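Local coordinates for glycerate dehydrogenase (Bacillus sp. 5mfcol3.1, PDB 6P2I), which probably reduces acyclic imino acids, formed by a partner oxidase, with NADPH, and is classed among the D-isomer specific 2-hydroxyacid dehydrogenases, at residues Y97-H105 and T272-Y280; H105-N114 and D221-R229. All blocks are in the same frame, centred on the assembly; numbering follows the deposited sequence.

How the interactions relate
Both interactions are built on helix 99-114, whose N-terminal half serves interaction 1 and whose C-terminal half serves interaction 2, with His105 shared at the join. Their centres lie 13 Å apart. The two meet directly where Val102 CG1 packs 3.5 Å from Thr227 OG1, and again where Thr272 CG2 lies 3.9 Å from Leu109 CD2. In interaction 1 the loop 272-280 lines the place where the nicotinamide and D-arginine meet, whereas interaction 2 seats the helix on strand 223-226 of the nucleotide-binding sheet. The nicotinamide group is met from both contacts, at its ring by Val102 and at its amide by Thr227, just past that strand. Each also reaches the second subunit.

Interaction 1: Y97-H105 and T272-Y280; sequences YSKQAVAEH and TPGSAWYSY. With DAR (D-arginine), chain D; NAP (NADP nicotinamide-adenine-dinucleotide phosphate), chain C; EDO (1,2-ethanediol), chain I.
His105 lays one imidazole face against Ala276 where helix 99-114 meets the loop leaving edge strand 269-271 of the Rossmann-type NAD(P)-binding domain. This end is tight: Ala276 CA stands 3.5 Å from the centre of the His105 ring, almost on its normal, in a CH-pi contact. With CG anti to the backbone N (chi1 -158°), the ring extends into the loop. There His105 NE2 donates nearly straight (164°), close to the ring plane, to Thr272 OG1 at 2.9 Å, and Asp253 holds that hydroxyl in turn. Ala101 CB presses on Trp277 O at 3.4 Å. The neighbouring carbonyls Ala101 O and Ala276 O, two acceptors, both bind Arg115 of the second subunit.

The Tyr97 end is looser. Tyr97 CE2 reaches Trp277 CE3 at 3.4 Å, but the planes stand 81° apart and the two rings meet through little more than this edge; D-arginine lies alongside. Its CD sits over one indole face and Tyr278 CD1 over the other. With an alanine at Trp277, the D-arginine chain would probably lose its flat support and be freer to shift, and a gap would open beside Tyr97. Val102 CG2 comes no closer than 4.2 Å to the Trp277 side chain, at CB. Facing the cofactor, the same Val102 CG2 ends 3.5 Å from nicotinamide C4N.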
# COMPACT_ATOMS: atom_id res chain seq x y z
N TYR A 97 -4.75 20.50 -4.10
CA TYR A 97 -3.31 20.24 -4.09
C TYR A 97 -2.97 18.82 -3.63
O TYR A 97 -1.99 18.25 -4.11
CB TYR A 97 -2.60 21.26 -3.18
CG TYR A 97 -2.93 21.11 -1.70
CD1 TYR A 97 -4.09 21.66 -1.16
CD2 TYR A 97 -2.07 20.44 -0.85
CE1 TYR A 97 -4.40 21.50 0.19
CE2 TYR A 97 -2.37 20.27 0.50
CZ TYR A 97 -3.53 20.80 1.00
OH TYR A 97 -3.82 20.64 2.34
N SER A 98 -3.74 18.25 -2.70
CA SER A 98 -3.31 17.01 -2.08
C SER A 98 -4.06 15.77 -2.58
O SER A 98 -3.78 14.68 -2.09
CB SER A 98 -3.47 17.08 -0.55
OG SER A 98 -4.83 16.91 -0.19
N LYS A 99 -4.98 15.91 -3.53
CA LYS A 99 -5.91 14.80 -3.77
C LYS A 99 -5.20 13.54 -4.23
O LYS A 99 -5.59 12.43 -3.84
CB LYS A 99 -7.02 15.21 -4.74
CG LYS A 99 -6.65 15.49 -6.19
CD LYS A 99 -7.92 15.95 -6.95
CE LYS A 99 -7.61 16.24 -8.42
NZ LYS A 99 -8.85 16.44 -9.24
N GLN A 100 -4.13 13.67 -5.03
CA GLN A 100 -3.41 12.46 -5.45
C GLN A 100 -2.62 11.87 -4.29
O GLN A 100 -2.60 10.64 -4.10
CB GLN A 100 -2.48 12.77 -6.63
CG GLN A 100 -1.74 11.54 -7.15
CD GLN A 100 -2.66 10.58 -7.88
OE1 GLN A 100 -3.67 11.00 -8.47
NE2 GLN A 100 -2.33 9.29 -7.85
N ALA A 101 -1.95 12.73 -3.50
CA ALA A 101 -1.22 12.26 -2.33
C ALA A 101 -2.14 11.53 -1.36
O ALA A 101 -1.81 10.44 -0.86
CB ALA A 101 -0.54 13.44 -1.63
N VAL A 102 -3.32 12.09 -1.08
CA VAL A 102 -4.20 11.47 -0.10
C VAL A 102 -4.79 10.18 -0.66
O VAL A 102 -4.89 9.17 0.05
CB VAL A 102 -5.31 12.45 0.35
CG1 VAL A 102 -6.28 11.76 1.31
CG2 VAL A 102 -4.67 13.67 1.02
N ALA A 103 -5.20 10.20 -1.93
CA ALA A 103 -5.73 8.98 -2.53
C ALA A 103 -4.70 7.85 -2.49
O ALA A 103 -5.04 6.70 -2.17
CB ALA A 103 -6.17 9.25 -3.97
N GLU A 104 -3.44 8.15 -2.80
CA GLU A 104 -2.42 7.11 -2.69
C GLU A 104 -2.25 6.66 -1.25
O GLU A 104 -2.01 5.47 -0.98
CB GLU A 104 -1.09 7.59 -3.27
CG GLU A 104 -1.14 7.70 -4.78
CD GLU A 104 0.19 8.03 -5.44
OE1 GLU A 104 1.25 7.84 -4.80
OE2 GLU A 104 0.16 8.48 -6.60
N HIS A 105 -2.38 7.58 -0.29
CA HIS A 105 -2.26 7.20 1.11
C HIS A 105 -3.37 6.26 1.54
O HIS A 105 -3.15 5.42 2.42
CB HIS A 105 -2.29 8.45 2.00
CG HIS A 105 -1.68 8.25 3.34
ND1 HIS A 105 -0.31 8.23 3.53
CD2 HIS A 105 -2.24 8.10 4.56
CE1 HIS A 105 -0.06 8.09 4.82
NE2 HIS A 105 -1.21 8.00 5.47
N THR A 272 -1.11 7.07 10.97
CA THR A 272 -0.17 8.03 10.42
C THR A 272 -0.47 9.42 10.98
O THR A 272 -1.63 9.75 11.25
CB THR A 272 -0.19 8.03 8.88
OG1 THR A 272 -1.53 8.16 8.38
CG2 THR A 272 0.38 6.68 8.35
N PRO A 273 0.55 10.25 11.20
CA PRO A 273 0.34 11.52 11.94
C PRO A 273 -0.10 12.67 11.04
O PRO A 273 0.55 13.72 10.95
CB PRO A 273 1.73 11.77 12.56
CG PRO A 273 2.69 11.22 11.51
CD PRO A 273 1.98 9.97 10.94
N GLY A 274 -1.24 12.49 10.37
CA GLY A 274 -1.71 13.50 9.42
C GLY A 274 -0.81 13.68 8.22
O GLY A 274 -0.84 14.75 7.60
N SER A 275 -0.01 12.68 7.86
CA SER A 275 0.99 12.82 6.80
C SER A 275 0.47 12.43 5.42
O SER A 275 1.25 12.43 4.46
CB SER A 275 2.22 11.98 7.16
OG SER A 275 1.84 10.63 7.43
N ALA A 276 -0.83 12.12 5.29
CA ALA A 276 -1.38 11.64 4.02
C ALA A 276 -1.09 12.58 2.86
O ALA A 276 -0.86 12.14 1.73
CB ALA A 276 -2.88 11.43 4.16
N TRP A 277 -1.14 13.89 3.12
CA TRP A 277 -1.06 14.87 2.05
C TRP A 277 0.35 15.18 1.59
O TRP A 277 0.50 15.85 0.56
CB TRP A 277 -1.68 16.19 2.51
CG TRP A 277 -0.83 16.95 3.52
CD1 TRP A 277 -0.70 16.69 4.86
CD2 TRP A 277 -0.00 18.09 3.27
NE1 TRP A 277 0.15 17.59 5.45
CE2 TRP A 277 0.59 18.47 4.49
CE3 TRP A 277 0.29 18.84 2.12
CZ2 TRP A 277 1.45 19.57 4.61
CZ3 TRP A 277 1.15 19.93 2.23
CH2 TRP A 277 1.71 20.29 3.47
N TYR A 278 1.38 14.81 2.35
CA TYR A 278 2.64 15.55 2.23
C TYR A 278 3.57 14.89 1.22
O TYR A 278 4.59 14.29 1.55
CB TYR A 278 3.32 15.69 3.59
CG TYR A 278 4.35 16.79 3.62
CD1 TYR A 278 4.08 18.03 3.04
CD2 TYR A 278 5.60 16.59 4.19
CE1 TYR A 278 5.01 19.05 3.05
CE2 TYR A 278 6.55 17.62 4.20
CZ TYR A 278 6.25 18.84 3.63
OH TYR A 278 7.17 19.85 3.63
N SER A 279 3.23 15.08 -0.06
CA SER A 279 4.10 14.71 -1.17
C SER A 279 4.80 15.94 -1.74
O SER A 279 4.33 17.08 -1.58
CB SER A 279 3.33 14.00 -2.28
OG SER A 279 2.44 14.90 -2.93
N TYR A 280 5.92 15.70 -2.42
CA TYR A 280 6.58 16.79 -3.15
C TYR A 280 5.61 17.45 -4.11
O TYR A 280 5.60 18.68 -4.25
CB TYR A 280 7.78 16.26 -3.93
CG TYR A 280 8.95 15.84 -3.09
CD1 TYR A 280 9.87 16.77 -2.61
CD2 TYR A 280 9.15 14.50 -2.78
CE1 TYR A 280 10.96 16.37 -1.85
CE2 TYR A 280 10.23 14.09 -2.02
CZ TYR A 280 11.13 15.03 -1.55
OH TYR A 280 12.20 14.62 -0.80
N DAR D . -6.13 18.91 6.83
CA DAR D . -5.63 18.70 5.47
CB DAR D . -4.10 18.72 5.42
CG DAR D . -3.49 20.06 5.85
CD DAR D . -2.03 20.18 5.40
NE DAR D . -1.40 21.48 5.65
CZ DAR D . -0.93 22.21 4.64
NH1 DAR D . -1.40 22.05 3.40
NH2 DAR D . 0.02 23.13 4.85
C DAR D . -6.26 19.70 4.51
O DAR D . -5.67 20.11 3.49
OXT DAR D . -7.40 20.08 4.77
PA NAP C . -14.81 17.85 -1.68
O1A NAP C . -15.55 19.05 -1.13
O2A NAP C . -14.33 17.87 -3.10
O5B NAP C . -15.77 16.58 -1.51
C5B NAP C . -16.54 16.39 -0.33
C4B NAP C . -17.49 15.22 -0.59
O4B NAP C . -18.20 14.96 0.62
C3B NAP C . -18.54 15.55 -1.65
O3B NAP C . -18.93 14.34 -2.33
C2B NAP C . -19.72 16.03 -0.84
O2B NAP C . -20.96 15.86 -1.50
C1B NAP C . -19.59 15.08 0.34
N9A NAP C . -20.36 15.57 1.49
C8A NAP C . -20.30 16.79 2.05
N7A NAP C . -21.17 16.88 3.09
C5A NAP C . -21.80 15.69 3.17
C6A NAP C . -22.84 15.10 4.04
N6A NAP C . -23.39 15.82 5.05
N1A NAP C . -23.20 13.82 3.79
C2A NAP C . -22.66 13.09 2.80
N3A NAP C . -21.71 13.56 1.96
C4A NAP C . -21.26 14.83 2.11
O3 NAP C . -13.64 17.55 -0.61
PN NAP C . -12.24 16.82 -0.88
O1N NAP C . -11.30 17.74 -1.62
O2N NAP C . -12.48 15.44 -1.45
O5D NAP C . -11.70 16.70 0.63
C5D NAP C . -12.44 15.96 1.61
C4D NAP C . -11.79 16.09 2.98
O4D NAP C . -10.51 15.46 2.95
C3D NAP C . -11.47 17.51 3.40
O3D NAP C . -12.61 18.19 3.96
C2D NAP C . -10.35 17.31 4.41
O2D NAP C . -10.90 17.27 5.73
C1D NAP C . -9.74 15.95 4.04
N1N NAP C . -8.33 16.11 3.66
C2N NAP C . -7.39 15.40 4.31
C3N NAP C . -6.04 15.53 3.99
C7N NAP C . -5.00 14.75 4.75
O7N NAP C . -3.83 15.10 4.68
N7N NAP C . -5.36 13.73 5.53
C4N NAP C . -5.68 16.42 2.97
C5N NAP C . -6.67 17.15 2.31
C6N NAP C . -8.00 16.96 2.68
P2B NAP C . -21.58 16.94 -2.53
O1X NAP C . -21.59 18.26 -1.77
O2X NAP C . -20.63 16.97 -3.70
O3X NAP C . -22.92 16.36 -2.88
C1 EDO I . -5.44 8.46 -9.97
O1 EDO I . -5.08 9.80 -10.33
C2 EDO I . -4.49 7.47 -10.63
O2 EDO I . -3.20 7.51 -9.99

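Interaction 2: H105-N114 and D221-R229; sequences HVFALLFAVN and DAVLINTCR. With NAP (NADP nicotinamide-adenine-dinucleotide phosphate), chain C.
His105 and Val106 open this contact over Thr227, at the end of a helix-on-sheet packing within the Rossmann-type domain. Helix 105-114 runs over strand 223-226 of the parallel sheet at an axis distance of 8.9 Å, with N-to-C directions 146° apart, and no hydrogen bond passes between them. The His105 ring turns an edge to the Thr227 methyl, while its NE2 is bonded to Thr272. Val106 divides its branches: CG2 meets Thr227 CG2 at 3.9 Å, while CG1 turns to Ile225 CG2 at 4.1 Å. One turn on, Leu109 CB rests 3.9 Å from Ile225 CD1. Ile225 has CG1 anti to its carbonyl carbon (chi1 -54°); the bent chain brings CD1 under the helix backbone as well, 3.8 Å from Leu110 N, while CG2 is left for Val106 and Leu109. Leu110 slants across to put CD1 beside Val223 CG1. Val113 points the other way alongside the same valine, its CG1 reaching Val223 CG2 at 3.9 Å. Asn114 finishes the row with OD1 just 3.4 Å from Val223 CG2, that oxygen being satisfied by Arg248. Beyond the strand, the Asx turn of Asn226 OD1 to Cys228 N shapes the chain beside the cofactor, and Thr227 O accepts a bond from NADP N7N at 2.8 Å (167°).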
# COMPACT_ATOMS: atom_id res chain seq x y z
N HIS A 105 -2.38 7.58 -0.29
CA HIS A 105 -2.26 7.20 1.11
C HIS A 105 -3.37 6.26 1.54
O HIS A 105 -3.15 5.42 2.42
CB HIS A 105 -2.29 8.45 2.00
CG HIS A 105 -1.68 8.25 3.34
ND1 HIS A 105 -0.31 8.23 3.53
CD2 HIS A 105 -2.24 8.10 4.56
CE1 HIS A 105 -0.06 8.09 4.82
NE2 HIS A 105 -1.21 8.00 5.47
N VAL A 106 -4.57 6.39 0.96
CA VAL A 106 -5.63 5.45 1.28
C VAL A 106 -5.17 4.03 0.98
O VAL A 106 -5.38 3.11 1.78
CB VAL A 106 -6.91 5.79 0.49
CG1 VAL A 106 -7.92 4.66 0.59
CG2 VAL A 106 -7.53 7.11 0.98
N PHE A 107 -4.52 3.84 -0.17
CA PHE A 107 -4.04 2.51 -0.52
C PHE A 107 -2.82 2.12 0.29
O PHE A 107 -2.68 0.95 0.65
CB PHE A 107 -3.79 2.44 -2.03
CG PHE A 107 -5.05 2.40 -2.82
CD1 PHE A 107 -5.71 3.58 -3.17
CD2 PHE A 107 -5.62 1.19 -3.16
CE1 PHE A 107 -6.90 3.54 -3.86
CE2 PHE A 107 -6.82 1.14 -3.86
CZ PHE A 107 -7.45 2.31 -4.21
N ALA A 108 -1.96 3.07 0.64
CA ALA A 108 -0.87 2.78 1.57
C ALA A 108 -1.41 2.22 2.88
O ALA A 108 -0.94 1.19 3.37
CB ALA A 108 -0.04 4.05 1.83
N LEU A 109 -2.42 2.88 3.45
CA LEU A 109 -3.00 2.41 4.70
C LEU A 109 -3.72 1.08 4.53
O LEU A 109 -3.59 0.19 5.37
CB LEU A 109 -3.96 3.45 5.25
CG LEU A 109 -3.31 4.71 5.80
CD1 LEU A 109 -4.39 5.76 6.11
CD2 LEU A 109 -2.48 4.39 7.05
N LEU A 110 -4.52 0.95 3.47
CA LEU A 110 -5.28 -0.27 3.23
C LEU A 110 -4.35 -1.47 3.14
O LEU A 110 -4.61 -2.51 3.75
CB LEU A 110 -6.11 -0.12 1.95
CG LEU A 110 -6.78 -1.36 1.36
CD1 LEU A 110 -7.73 -2.02 2.35
CD2 LEU A 110 -7.52 -0.99 0.07
N PHE A 111 -3.28 -1.35 2.36
CA PHE A 111 -2.33 -2.45 2.23
C PHE A 111 -1.59 -2.71 3.54
O PHE A 111 -1.35 -3.86 3.90
CB PHE A 111 -1.34 -2.14 1.10
CG PHE A 111 -1.88 -2.40 -0.29
CD1 PHE A 111 -2.52 -3.60 -0.60
CD2 PHE A 111 -1.74 -1.44 -1.28
CE1 PHE A 111 -3.02 -3.82 -1.89
CE2 PHE A 111 -2.23 -1.64 -2.55
CZ PHE A 111 -2.86 -2.84 -2.87
N ALA A 112 -1.22 -1.64 4.27
CA ALA A 112 -0.53 -1.83 5.54
C ALA A 112 -1.41 -2.60 6.53
O ALA A 112 -0.92 -3.45 7.28
CB ALA A 112 -0.14 -0.46 6.12
N VAL A 113 -2.72 -2.32 6.53
CA VAL A 113 -3.64 -3.08 7.37
C VAL A 113 -3.78 -4.50 6.84
O VAL A 113 -3.64 -5.48 7.59
CB VAL A 113 -5.01 -2.39 7.43
CG1 VAL A 113 -6.03 -3.28 8.14
CG2 VAL A 113 -4.91 -1.02 8.13
N ASN A 114 -4.06 -4.63 5.54
CA ASN A 114 -4.40 -5.93 4.97
C ASN A 114 -3.24 -6.90 5.10
O ASN A 114 -3.45 -8.08 5.38
CB ASN A 114 -4.80 -5.77 3.50
CG ASN A 114 -6.26 -6.02 3.28
OD1 ASN A 114 -7.08 -5.76 4.16
ND2 ASN A 114 -6.60 -6.54 2.10
N ASP A 221 -14.76 -8.83 8.25
CA ASP A 221 -13.38 -8.64 7.81
C ASP A 221 -13.19 -7.30 7.10
O ASP A 221 -12.29 -7.15 6.28
CB ASP A 221 -12.93 -9.80 6.92
CG ASP A 221 -12.85 -11.12 7.68
N ALA A 222 -14.02 -6.31 7.44
CA ALA A 222 -13.95 -4.99 6.82
C ALA A 222 -12.69 -4.25 7.26
O ALA A 222 -12.15 -4.48 8.34
CB ALA A 222 -15.18 -4.16 7.18
N VAL A 223 -12.23 -3.34 6.39
CA VAL A 223 -11.16 -2.40 6.71
C VAL A 223 -11.71 -1.00 6.58
O VAL A 223 -12.32 -0.66 5.55
CB VAL A 223 -9.93 -2.59 5.80
CG1 VAL A 223 -8.94 -1.44 6.03
CG2 VAL A 223 -9.26 -3.94 6.08
N LEU A 224 -11.50 -0.18 7.60
CA LEU A 224 -11.95 1.20 7.63
C LEU A 224 -10.74 2.11 7.50
O LEU A 224 -9.76 1.95 8.23
CB LEU A 224 -12.70 1.48 8.93
CG LEU A 224 -13.12 2.92 9.19
CD1 LEU A 224 -14.06 3.42 8.11
CD2 LEU A 224 -13.76 3.03 10.58
N ILE A 225 -10.81 3.05 6.56
CA ILE A 225 -9.74 4.02 6.31
C ILE A 225 -10.29 5.41 6.60
O ILE A 225 -11.35 5.77 6.10
CB ILE A 225 -9.21 3.94 4.86
CG1 ILE A 225 -8.77 2.51 4.50
CG2 ILE A 225 -8.09 4.95 4.66
CD1 ILE A 225 -7.60 2.00 5.34
N ASN A 226 -9.56 6.20 7.40
CA ASN A 226 -9.95 7.58 7.63
C ASN A 226 -8.76 8.51 7.40
O ASN A 226 -7.87 8.62 8.24
CB ASN A 226 -10.53 7.78 9.03
CG ASN A 226 -11.18 9.13 9.18
OD1 ASN A 226 -11.48 9.79 8.18
ND2 ASN A 226 -11.39 9.58 10.42
N THR A 227 -8.76 9.18 6.25
CA THR A 227 -7.85 10.30 6.01
C THR A 227 -8.50 11.64 6.31
O THR A 227 -7.94 12.68 5.95
CB THR A 227 -7.35 10.30 4.56
OG1 THR A 227 -8.46 10.33 3.66
CG2 THR A 227 -6.54 9.03 4.25
N CYS A 228 -9.67 11.64 6.95
CA CYS A 228 -10.34 12.87 7.34
C CYS A 228 -10.30 13.01 8.86
O CYS A 228 -9.57 12.29 9.55
CB CYS A 228 -11.77 12.88 6.79
SG CYS A 228 -11.85 12.95 4.99
N ARG A 229 -11.09 13.95 9.38
CA ARG A 229 -11.07 14.23 10.81
C ARG A 229 -11.48 13.00 11.61
O ARG A 229 -12.36 12.24 11.20
CB ARG A 229 -12.00 15.40 11.14
CG ARG A 229 -11.43 16.76 10.77
CD ARG A 229 -10.37 17.20 11.77
NE ARG A 229 -10.33 18.65 11.93
CZ ARG A 229 -9.71 19.27 12.93
NH1 ARG A 229 -9.72 20.60 13.00
NH2 ARG A 229 -9.07 18.56 13.85
PA NAP C . -14.81 17.85 -1.68
O1A NAP C . -15.55 19.05 -1.13
O2A NAP C . -14.33 17.87 -3.10
O5B NAP C . -15.77 16.58 -1.51
C5B NAP C . -16.54 16.39 -0.33
C4B NAP C . -17.49 15.22 -0.59
O4B NAP C . -18.20 14.96 0.62
C3B NAP C . -18.54 15.55 -1.65
O3B NAP C . -18.93 14.34 -2.33
C2B NAP C . -19.72 16.03 -0.84
O2B NAP C . -20.96 15.86 -1.50
C1B NAP C . -19.59 15.08 0.34
N9A NAP C . -20.36 15.57 1.49
C8A NAP C . -20.30 16.79 2.05
N7A NAP C . -21.17 16.88 3.09
C5A NAP C . -21.80 15.69 3.17
C6A NAP C . -22.84 15.10 4.04
N6A NAP C . -23.39 15.82 5.05
N1A NAP C . -23.20 13.82 3.79
C2A NAP C . -22.66 13.09 2.80
N3A NAP C . -21.71 13.56 1.96
C4A NAP C . -21.26 14.83 2.11
O3 NAP C . -13.64 17.55 -0.61
PN NAP C . -12.24 16.82 -0.88
O1N NAP C . -11.30 17.74 -1.62
O2N NAP C . -12.48 15.44 -1.45
O5D NAP C . -11.70 16.70 0.63
C5D NAP C . -12.44 15.96 1.61
C4D NAP C . -11.79 16.09 2.98
O4D NAP C . -10.51 15.46 2.95
C3D NAP C . -11.47 17.51 3.40
O3D NAP C . -12.61 18.19 3.96
C2D NAP C . -10.35 17.31 4.41
O2D NAP C . -10.90 17.27 5.73
C1D NAP C . -9.74 15.95 4.04
N1N NAP C . -8.33 16.11 3.66
C2N NAP C . -7.39 15.40 4.31
C3N NAP C . -6.04 15.53 3.99
C7N NAP C . -5.00 14.75 4.75
O7N NAP C . -3.83 15.10 4.68
N7N NAP C . -5.36 13.73 5.53
C4N NAP C . -5.68 16.42 2.97
C5N NAP C . -6.67 17.15 2.31
C6N NAP C . -8.00 16.96 2.68
P2B NAP C . -21.58 16.94 -2.53
O1X NAP C . -21.59 18.26 -1.77
O2X NAP C . -20.63 16.97 -3.70
O3X NAP C . -22.92 16.36 -2.88